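Local atomic coordinates of geranyltranstransferase (Agrobacterium tumefaciens, PDB entry 2H8O), a protein that probably catalyses the condensation of geranyl diphosphate with isopentenyl diphosphate to give farnesyl diphosphate, as a polyprenyl synthetase-type geranyltranstransferase. Residues 258-263 with 295-300; 98-103 with 245-250. All blocks are in the same frame, centred on the assembly; numbering follows the deposited sequence.

Interaction 1 (258-263 with 295-300)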
ATOM      1  N   PHE A 258      18.226  14.726 -10.324  1.00 19.95           N
ATOM      2  CA  PHE A 258      17.087  14.323 -11.154  1.00 20.93           C
ATOM      3  C   PHE A 258      16.085  15.461 -11.293  1.00 21.32           C
ATOM      4  O   PHE A 258      15.651  15.790 -12.393  1.00 21.77           O
ATOM      5  CB  PHE A 258      16.450  13.080 -10.539  1.00 21.47           C
ATOM      6  CG  PHE A 258      15.231  12.567 -11.266  1.00 22.20           C
ATOM      7  CD1 PHE A 258      15.341  11.528 -12.179  1.00 24.85           C
ATOM      8  CD2 PHE A 258      13.980  13.104 -10.999  1.00 24.90           C
ATOM      9  CE1 PHE A 258      14.221  11.042 -12.829  1.00 25.28           C
ATOM     10  CE2 PHE A 258      12.862  12.634 -11.637  1.00 24.54           C
ATOM     11  CZ  PHE A 258      12.974  11.604 -12.555  1.00 24.73           C
ATOM     12  N   GLN A 259      15.765  16.090 -10.168  1.00 21.13           N
ATOM     13  CA  GLN A 259      14.797  17.186 -10.141  1.00 22.11           C
ATOM     14  C   GLN A 259      15.296  18.417 -10.905  1.00 22.35           C
ATOM     15  O   GLN A 259      14.573  18.965 -11.742  1.00 22.16           O
ATOM     16  CB  GLN A 259      14.492  17.559  -8.683  1.00 22.15           C
ATOM     17  CG  GLN A 259      13.415  18.617  -8.514  1.00 23.27           C
ATOM     18  CD  GLN A 259      12.089  18.148  -9.055  1.00 24.79           C
ATOM     19  OE1 GLN A 259      11.634  17.041  -8.731  1.00 28.75           O
ATOM     20  NE2 GLN A 259      11.458  18.965  -9.904  1.00 27.37           N
ATOM     21  N   LEU A 260      16.523  18.855 -10.618  1.00 22.54           N
ATOM     22  CA  LEU A 260      17.115  20.020 -11.289  1.00 23.54           C
ATOM     23  C   LEU A 260      17.227  19.821 -12.793  1.00 24.59           C
ATOM     24  O   LEU A 260      16.839  20.683 -13.568  1.00 24.90           O
ATOM     25  CB  LEU A 260      18.510  20.313 -10.752  1.00 23.84           C
ATOM     26  CG  LEU A 260      18.704  21.256  -9.578  1.00 24.54           C
ATOM     27  CD1 LEU A 260      20.180  21.392  -9.304  1.00 23.65           C
ATOM     28  CD2 LEU A 260      18.082  22.620  -9.862  1.00 22.80           C
ATOM     29  N   ALA A 261      17.770  18.678 -13.202  1.00 25.10           N
ATOM     30  CA  ALA A 261      17.945  18.392 -14.625  1.00 26.14           C
ATOM     31  C   ALA A 261      16.607  18.473 -15.339  1.00 27.05           C
ATOM     32  O   ALA A 261      16.525  19.025 -16.440  1.00 26.72           O
ATOM     33  CB  ALA A 261      18.591  17.008 -14.841  1.00 25.90           C
ATOM     34  N   ASP A 262      15.567  17.940 -14.703  1.00 28.75           N
ATOM     35  CA  ASP A 262      14.234  17.909 -15.297  1.00 29.18           C
ATOM     36  C   ASP A 262      13.669  19.315 -15.436  1.00 29.73           C
ATOM     37  O   ASP A 262      13.121  19.668 -16.486  1.00 29.66           O
ATOM     38  CB  ASP A 262      13.274  17.040 -14.480  1.00 29.87           C
ATOM     39  CG  ASP A 262      12.121  16.518 -15.313  1.00 31.60           C
ATOM     40  OD1 ASP A 262      12.393  15.778 -16.287  1.00 37.37           O
ATOM     41  OD2 ASP A 262      10.954  16.847 -15.006  1.00 36.27           O
ATOM     42  N   ASP A 263      13.812  20.122 -14.383  1.00 30.05           N
ATOM     43  CA  ASP A 263      13.317  21.490 -14.414  1.00 30.87           C
ATOM     44  C   ASP A 263      14.112  22.347 -15.403  1.00 31.55           C
ATOM     45  O   ASP A 263      13.546  23.228 -16.035  1.00 31.54           O
ATOM     46  CB  ASP A 263      13.318  22.113 -13.011  1.00 30.42           C
ATOM     47  CG  ASP A 263      12.285  21.480 -12.088  1.00 29.89           C
ATOM     48  OD1 ASP A 263      11.248  20.980 -12.584  1.00 28.75           O
ATOM     49  OD2 ASP A 263      12.508  21.480 -10.859  1.00 28.57           O
ATOM     50  N   GLU A 295      19.059  29.787 -14.228  1.00 30.72           N
ATOM     51  CA  GLU A 295      19.653  28.664 -14.948  1.00 30.90           C
ATOM     52  C   GLU A 295      21.135  28.451 -14.612  1.00 30.81           C
ATOM     53  O   GLU A 295      21.585  27.311 -14.450  1.00 30.78           O
ATOM     54  CB  GLU A 295      19.467  28.890 -16.453  1.00 31.12           C
ATOM     55  CG  GLU A 295      20.097  27.845 -17.355  1.00 31.96           C
ATOM     56  CD  GLU A 295      19.746  28.068 -18.815  1.00 32.86           C
ATOM     57  OE1 GLU A 295      20.671  28.266 -19.623  1.00 37.60           O
ATOM     58  OE2 GLU A 295      18.541  28.050 -19.152  1.00 37.05           O
ATOM     59  N   ALA A 296      21.886  29.544 -14.510  1.00 30.51           N
ATOM     60  CA  ALA A 296      23.320  29.472 -14.211  1.00 30.39           C
ATOM     61  C   ALA A 296      23.571  28.840 -12.838  1.00 30.27           C
ATOM     62  O   ALA A 296      24.466  27.997 -12.685  1.00 30.09           O
ATOM     63  CB  ALA A 296      23.956  30.865 -14.285  1.00 30.43           C
ATOM     64  N   TRP A 297      22.773  29.239 -11.852  1.00 29.90           N
ATOM     65  CA  TRP A 297      22.864  28.661 -10.516  1.00 29.76           C
ATOM     66  C   TRP A 297      22.558  27.164 -10.590  1.00 29.55           C
ATOM     67  O   TRP A 297      23.262  26.347 -10.005  1.00 28.99           O
ATOM     68  CB  TRP A 297      21.888  29.343  -9.549  1.00 30.14           C
ATOM     69  CG  TRP A 297      21.882  28.708  -8.191  1.00 30.19           C
ATOM     70  CD1 TRP A 297      22.641  29.068  -7.109  1.00 30.81           C
ATOM     71  CD2 TRP A 297      21.100  27.584  -7.777  1.00 30.75           C
ATOM     72  NE1 TRP A 297      22.370  28.235  -6.047  1.00 31.27           N
ATOM     73  CE2 TRP A 297      21.429  27.317  -6.429  1.00 30.75           C
ATOM     74  CE3 TRP A 297      20.150  26.782  -8.411  1.00 30.30           C
ATOM     75  CZ2 TRP A 297      20.837  26.277  -5.707  1.00 31.56           C
ATOM     76  CZ3 TRP A 297      19.562  25.745  -7.692  1.00 30.56           C
ATOM     77  CH2 TRP A 297      19.907  25.504  -6.356  1.00 30.51           C
ATOM     78  N   ALA A 298      21.500  26.823 -11.317  1.00 29.47           N
ATOM     79  CA  ALA A 298      21.047  25.434 -11.410  1.00 29.34           C
ATOM     80  C   ALA A 298      22.085  24.538 -12.086  1.00 29.45           C
ATOM     81  O   ALA A 298      22.337  23.421 -11.640  1.00 28.71           O
ATOM     82  CB  ALA A 298      19.710  25.360 -12.137  1.00 29.17           C
ATOM     83  N   ARG A 299      22.699  25.026 -13.153  1.00 29.33           N
ATOM     84  CA  ARG A 299      23.681  24.228 -13.877  1.00 30.03           C
ATOM     85  C   ARG A 299      24.945  23.987 -13.048  1.00 29.64           C
ATOM     86  O   ARG A 299      25.521  22.901 -13.094  1.00 29.30           O
ATOM     87  CB  ARG A 299      23.983  24.843 -15.258  1.00 30.50           C
ATOM     88  CG  ARG A 299      22.780  24.757 -16.213  1.00 31.30           C
ATOM     89  CD  ARG A 299      23.142  25.008 -17.678  1.00 32.46           C
ATOM     90  NE  ARG A 299      21.948  25.209 -18.505  1.00 33.93           N
ATOM     91  CZ  ARG A 299      21.102  24.248 -18.897  1.00 35.71           C
ATOM     92  NH1 ARG A 299      21.292  22.970 -18.563  1.00 36.38           N
ATOM     93  NH2 ARG A 299      20.042  24.566 -19.641  1.00 35.66           N
ATOM     94  N   GLU A 300      25.364  24.984 -12.275  1.00 29.56           N
ATOM     95  CA  GLU A 300      26.505  24.816 -11.372  1.00 29.40           C
ATOM     96  C   GLU A 300      26.162  23.851 -10.225  1.00 28.70           C
ATOM     97  O   GLU A 300      26.970  22.999  -9.879  1.00 27.83           O
ATOM     98  CB  GLU A 300      26.978  26.174 -10.826  1.00 29.73           C
ATOM     99  CG  GLU A 300      27.960  26.115  -9.642  1.00 31.03           C
ATOM    100  CD  GLU A 300      29.247  25.349  -9.937  1.00 34.96           C
ATOM    101  OE1 GLU A 300      29.900  24.908  -8.963  1.00 36.92           O
ATOM    102  OE2 GLU A 300      29.613  25.187 -11.125  1.00 38.04           O
TER

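Interaction 2 (98-103 with 245-250)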
ATOM      1  N   ALA A  98      24.413  -4.623  -6.444  1.00 16.25           N
ATOM      2  CA  ALA A  98      25.638  -5.140  -7.068  1.00 17.08           C
ATOM      3  C   ALA A  98      26.890  -4.494  -6.473  1.00 17.64           C
ATOM      4  O   ALA A  98      27.889  -5.190  -6.208  1.00 18.22           O
ATOM      5  CB  ALA A  98      25.613  -4.915  -8.559  1.00 17.39           C
ATOM      6  N   LEU A  99      26.835  -3.175  -6.276  1.00 17.93           N
ATOM      7  CA  LEU A  99      27.948  -2.440  -5.688  1.00 18.28           C
ATOM      8  C   LEU A  99      28.385  -3.035  -4.365  1.00 19.10           C
ATOM      9  O   LEU A  99      29.601  -3.123  -4.090  1.00 18.91           O
ATOM     10  CB  LEU A  99      27.591  -0.968  -5.476  1.00 18.18           C
ATOM     11  CG  LEU A  99      28.671  -0.090  -4.846  1.00 18.04           C
ATOM     12  CD1 LEU A  99      29.812   0.162  -5.825  1.00 20.65           C
ATOM     13  CD2 LEU A  99      28.040   1.206  -4.340  1.00 18.22           C
ATOM     14  N   LEU A 100      27.402  -3.426  -3.557  1.00 19.36           N
ATOM     15  CA  LEU A 100      27.607  -3.879  -2.173  1.00 20.48           C
ATOM     16  C   LEU A 100      27.628  -5.411  -2.038  1.00 21.16           C
ATOM     17  O   LEU A 100      27.661  -5.933  -0.923  1.00 23.79           O
ATOM     18  CB  LEU A 100      26.522  -3.274  -1.273  1.00 20.81           C
ATOM     19  CG  LEU A 100      26.476  -1.740  -1.267  1.00 20.76           C
ATOM     20  CD1 LEU A 100      25.336  -1.139  -0.421  1.00 21.92           C
ATOM     21  CD2 LEU A 100      27.823  -1.212  -0.789  1.00 20.11           C
ATOM     22  N   GLY A 101      27.591  -6.108  -3.165  1.00 21.40           N
ATOM     23  CA  GLY A 101      27.713  -7.560  -3.203  1.00 21.21           C
ATOM     24  C   GLY A 101      26.531  -8.369  -2.699  1.00 21.59           C
ATOM     25  O   GLY A 101      26.695  -9.554  -2.353  1.00 22.62           O
ATOM     26  N   GLY A 102      25.344  -7.763  -2.702  1.00 20.57           N
ATOM     27  CA  GLY A 102      24.119  -8.450  -2.281  1.00 20.04           C
ATOM     28  C   GLY A 102      23.588  -9.387  -3.341  1.00 19.15           C
ATOM     29  O   GLY A 102      24.161  -9.497  -4.426  1.00 19.59           O
ATOM     30  N   ASP A 103      22.489 -10.062  -3.009  1.00 19.09           N
ATOM     31  CA  ASP A 103      21.855 -11.057  -3.857  1.00 18.55           C
ATOM     32  C   ASP A 103      21.100 -10.360  -4.990  1.00 18.21           C
ATOM     33  O   ASP A 103      20.123  -9.628  -4.750  1.00 16.91           O
ATOM     34  CB  ASP A 103      20.900 -11.901  -3.000  1.00 18.52           C
ATOM     35  CG  ASP A 103      20.331 -13.085  -3.738  1.00 20.36           C
ATOM     36  OD1 ASP A 103      19.694 -12.889  -4.789  1.00 24.47           O
ATOM     37  OD2 ASP A 103      20.536 -14.225  -3.272  1.00 26.21           O
ATOM     38  N   GLN A 245      23.988   4.553   5.362  1.00 18.53           N
ATOM     39  CA  GLN A 245      23.936   6.017   5.289  1.00 19.04           C
ATOM     40  C   GLN A 245      24.591   6.556   4.029  1.00 18.72           C
ATOM     41  O   GLN A 245      24.083   7.494   3.438  1.00 19.19           O
ATOM     42  CB  GLN A 245      24.575   6.704   6.527  1.00 20.35           C
ATOM     43  CG  GLN A 245      23.718   6.678   7.744  1.00 23.61           C
ATOM     44  CD  GLN A 245      22.325   7.169   7.463  1.00 27.63           C
ATOM     45  OE1 GLN A 245      22.143   8.263   6.953  1.00 29.31           O
ATOM     46  NE2 GLN A 245      21.327   6.313   7.708  1.00 29.90           N
ATOM     47  N   ARG A 246      25.736   5.996   3.651  1.00 18.69           N
ATOM     48  CA  ARG A 246      26.459   6.417   2.452  1.00 18.51           C
ATOM     49  C   ARG A 246      25.550   6.271   1.218  1.00 17.73           C
ATOM     50  O   ARG A 246      25.427   7.200   0.403  1.00 17.03           O
ATOM     51  CB  ARG A 246      27.732   5.591   2.273  1.00 18.99           C
ATOM     52  CG  ARG A 246      28.567   5.970   1.058  1.00 19.71           C
ATOM     53  CD  ARG A 246      29.962   5.321   1.083  1.00 22.24           C
ATOM     54  NE  ARG A 246      30.698   5.756   2.288  1.00 25.09           N
ATOM     55  CZ  ARG A 246      31.400   6.890   2.415  1.00 27.08           C
ATOM     56  NH1 ARG A 246      31.563   7.739   1.402  1.00 26.87           N
ATOM     57  NH2 ARG A 246      31.984   7.175   3.575  1.00 28.35           N
ATOM     58  N   LEU A 247      24.923   5.108   1.082  1.00 17.36           N
ATOM     59  CA  LEU A 247      24.055   4.881  -0.088  1.00 16.85           C
ATOM     60  C   LEU A 247      22.797   5.747  -0.058  1.00 16.67           C
ATOM     61  O   LEU A 247      22.369   6.239  -1.102  1.00 16.31           O
ATOM     62  CB  LEU A 247      23.743   3.391  -0.290  1.00 16.98           C
ATOM     63  CG  LEU A 247      24.721   2.644  -1.209  1.00 16.19           C
ATOM     64  CD1 LEU A 247      24.588   3.120  -2.653  1.00 16.66           C
ATOM     65  CD2 LEU A 247      26.172   2.785  -0.749  1.00 16.21           C
ATOM     66  N   ARG A 248      22.224   5.950   1.123  1.00 17.42           N
ATOM     67  CA  ARG A 248      21.143   6.935   1.303  1.00 17.99           C
ATOM     68  C   ARG A 248      21.549   8.344   0.805  1.00 18.15           C
ATOM     69  O   ARG A 248      20.840   9.023  -0.021  1.00 19.75           O
ATOM     70  CB  ARG A 248      20.703   6.951   2.778  1.00 18.64           C
ATOM     71  CG  ARG A 248      19.507   7.821   3.074  1.00 18.41           C
ATOM     72  CD  ARG A 248      19.288   7.921   4.579  1.00 21.56           C
ATOM     73  NE  ARG A 248      18.263   8.889   4.956  1.00 23.10           N
ATOM     74  CZ  ARG A 248      16.956   8.658   4.952  1.00 25.55           C
ATOM     75  NH1 ARG A 248      16.484   7.479   4.581  1.00 26.16           N
ATOM     76  NH2 ARG A 248      16.107   9.618   5.331  1.00 27.38           N
ATOM     77  N   LEU A 249      22.687   8.810   1.283  1.00 17.77           N
ATOM     78  CA  LEU A 249      23.158  10.115   0.868  1.00 17.86           C
ATOM     79  C   LEU A 249      23.359  10.173  -0.641  1.00 17.24           C
ATOM     80  O   LEU A 249      22.998  11.168  -1.286  1.00 18.04           O
ATOM     81  CB  LEU A 249      24.459  10.474   1.587  1.00 18.30           C
ATOM     82  CG  LEU A 249      24.526  10.875   3.037  1.00 22.77           C
ATOM     83  CD1 LEU A 249      25.944  11.365   3.278  1.00 22.06           C
ATOM     84  CD2 LEU A 249      23.530  11.968   3.379  1.00 25.26           C
ATOM     85  N   PHE A 250      23.937   9.120  -1.208  1.00 16.00           N
ATOM     86  CA  PHE A 250      24.108   9.036  -2.660  1.00 16.06           C
ATOM     87  C   PHE A 250      22.738   9.167  -3.346  1.00 15.37           C
ATOM     88  O   PHE A 250      22.571   9.911  -4.319  1.00 15.74           O
ATOM     89  CB  PHE A 250      24.789   7.723  -3.057  1.00 15.41           C
ATOM     90  CG  PHE A 250      24.966   7.567  -4.538  1.00 15.66           C
ATOM     91  CD1 PHE A 250      26.024   8.173  -5.209  1.00 14.69           C
ATOM     92  CD2 PHE A 250      24.060   6.833  -5.277  1.00 15.91           C
ATOM     93  CE1 PHE A 250      26.169   8.019  -6.587  1.00 16.57           C
ATOM     94  CE2 PHE A 250      24.195   6.698  -6.646  1.00 16.77           C
ATOM     95  CZ  PHE A 250      25.248   7.283  -7.296  1.00 16.80           C
TER

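Interaction 1 (258-263 with 295-300)
L260 carries the apolar contact between helix 241-267 and the first turns of helix 295-312, laying its forked end against A298 and W297. CD2 sits 3.9 Å from the methyl CB of A298 and also 4.1 Å from W297 CZ3, approaching the indole obliquely. The second branch, CD1, lies 3.8 Å from the A298 carbonyl O, a van der Waals touch and nothing more. The side chains of L260 and W297 cross at about a right angle, and CZ3 of the six-membered ring is the atom met; with CG anti to the backbone N (chi1 176°), the tryptophan swings that atom across to the leucine. Further along the same helix, K301, L302 and Q305 close over L260, while R293 makes a cation-pi contact with the indole.

No polar bond crosses between the two segments. Q259 NE2 reaches one turn on to D263 OD2 at 2.9 Å, almost straight at 171°; the acceptor lies in the amide plane, whereas the donor comes to the syn side of the carboxylate, tilted from its plane. Since Q259 OE1 is bonded to T222 OG1 of helix 211-237, the amide is gripped at both ends and its flip is fixed. R299 NE makes a weak, in-plane bond to E295 OE1 at 3.5 Å, part of a salt bridge one turn apart.

The sequence from F258 through the aspartate pair D262-D263 fits the start of the second aspartate-rich motif of prenyl synthases, which in relatives helps bind diphosphate through magnesium. L260 makes the apolar join to the later helix, while Q259 and D263 are tied to each other, and Q259 also to T222, by bonds that do not involve helix 295-312.

Interaction 2 (98-103 with 245-250)
No ring, amide or guanidinium group enters the contact of L99 and L100 with L247, so there are neither faces nor edges to match: three leucines meet through aliphatic branches alone. The F250 ring, one turn on from L247, packs elsewhere, against C230, A309, L313 and L323.

The tighter touch is made by L100. Its CG stands anti to the carbonyl carbon and the chain runs on extended (chi2 177°), which carries CD1 forward to 3.9 Å from L247 CG, the branch point, and 4.0 Å from L247 CD2. The two side chains slide past each other in opposite directions, each lying alongside its partner. L99 adds a looser approach from next door, its CD2 4.3 Å from L247 CD1 and about as far from the other methyl of that fork. Chi1 of L247 is -91°, off a staggered value. A234 and A237 of helix 211-237 and Y316 also line the L100 side chain, and L99 reaches Y316 and L323.

Behind the leucines the chain stops being helix. G101, with positive phi (72°), is the C-prime residue of a Schellman motif ending helix 88-99, and its N bonds A98 O at 3.2 Å. D103 then N-caps helix 104-125 through OD1 to A106 N. On the other partner, R248, which takes no part in the leucine contact, makes salt bridges to E231 and to D65 of the second subunit.

The join is apolar, with no hydrogen bond across it: L99, at the end of helix 88-99, and L100 just after it pack on an early turn of helix 241-267, while the N-H groups of G101 and G102 bond back to the helix end, as the Schellman motif requires.

Helix 241-267 serves both contacts, at places too far apart to touch: the centres are 25 Å apart and the nearest atoms about 9 Å. Interaction 2 uses an early turn and joins it to the end of helix 88-99, far back in the chain; interaction 1 uses a late turn and holds helix 295-312, which follows an unmodelled stretch, 269-285, and the short helix 289-293. Each is mainly buried, and neither has a hydrogen bond across it. Each also centres on one leucine of this helix with a first torsion near -91°, off a staggered value. They differ in partner: aromatic and methyl in 258-263 with 295-300, purely leucine in 98-103 with 245-250, where a nearby arginine also reaches the second subunit.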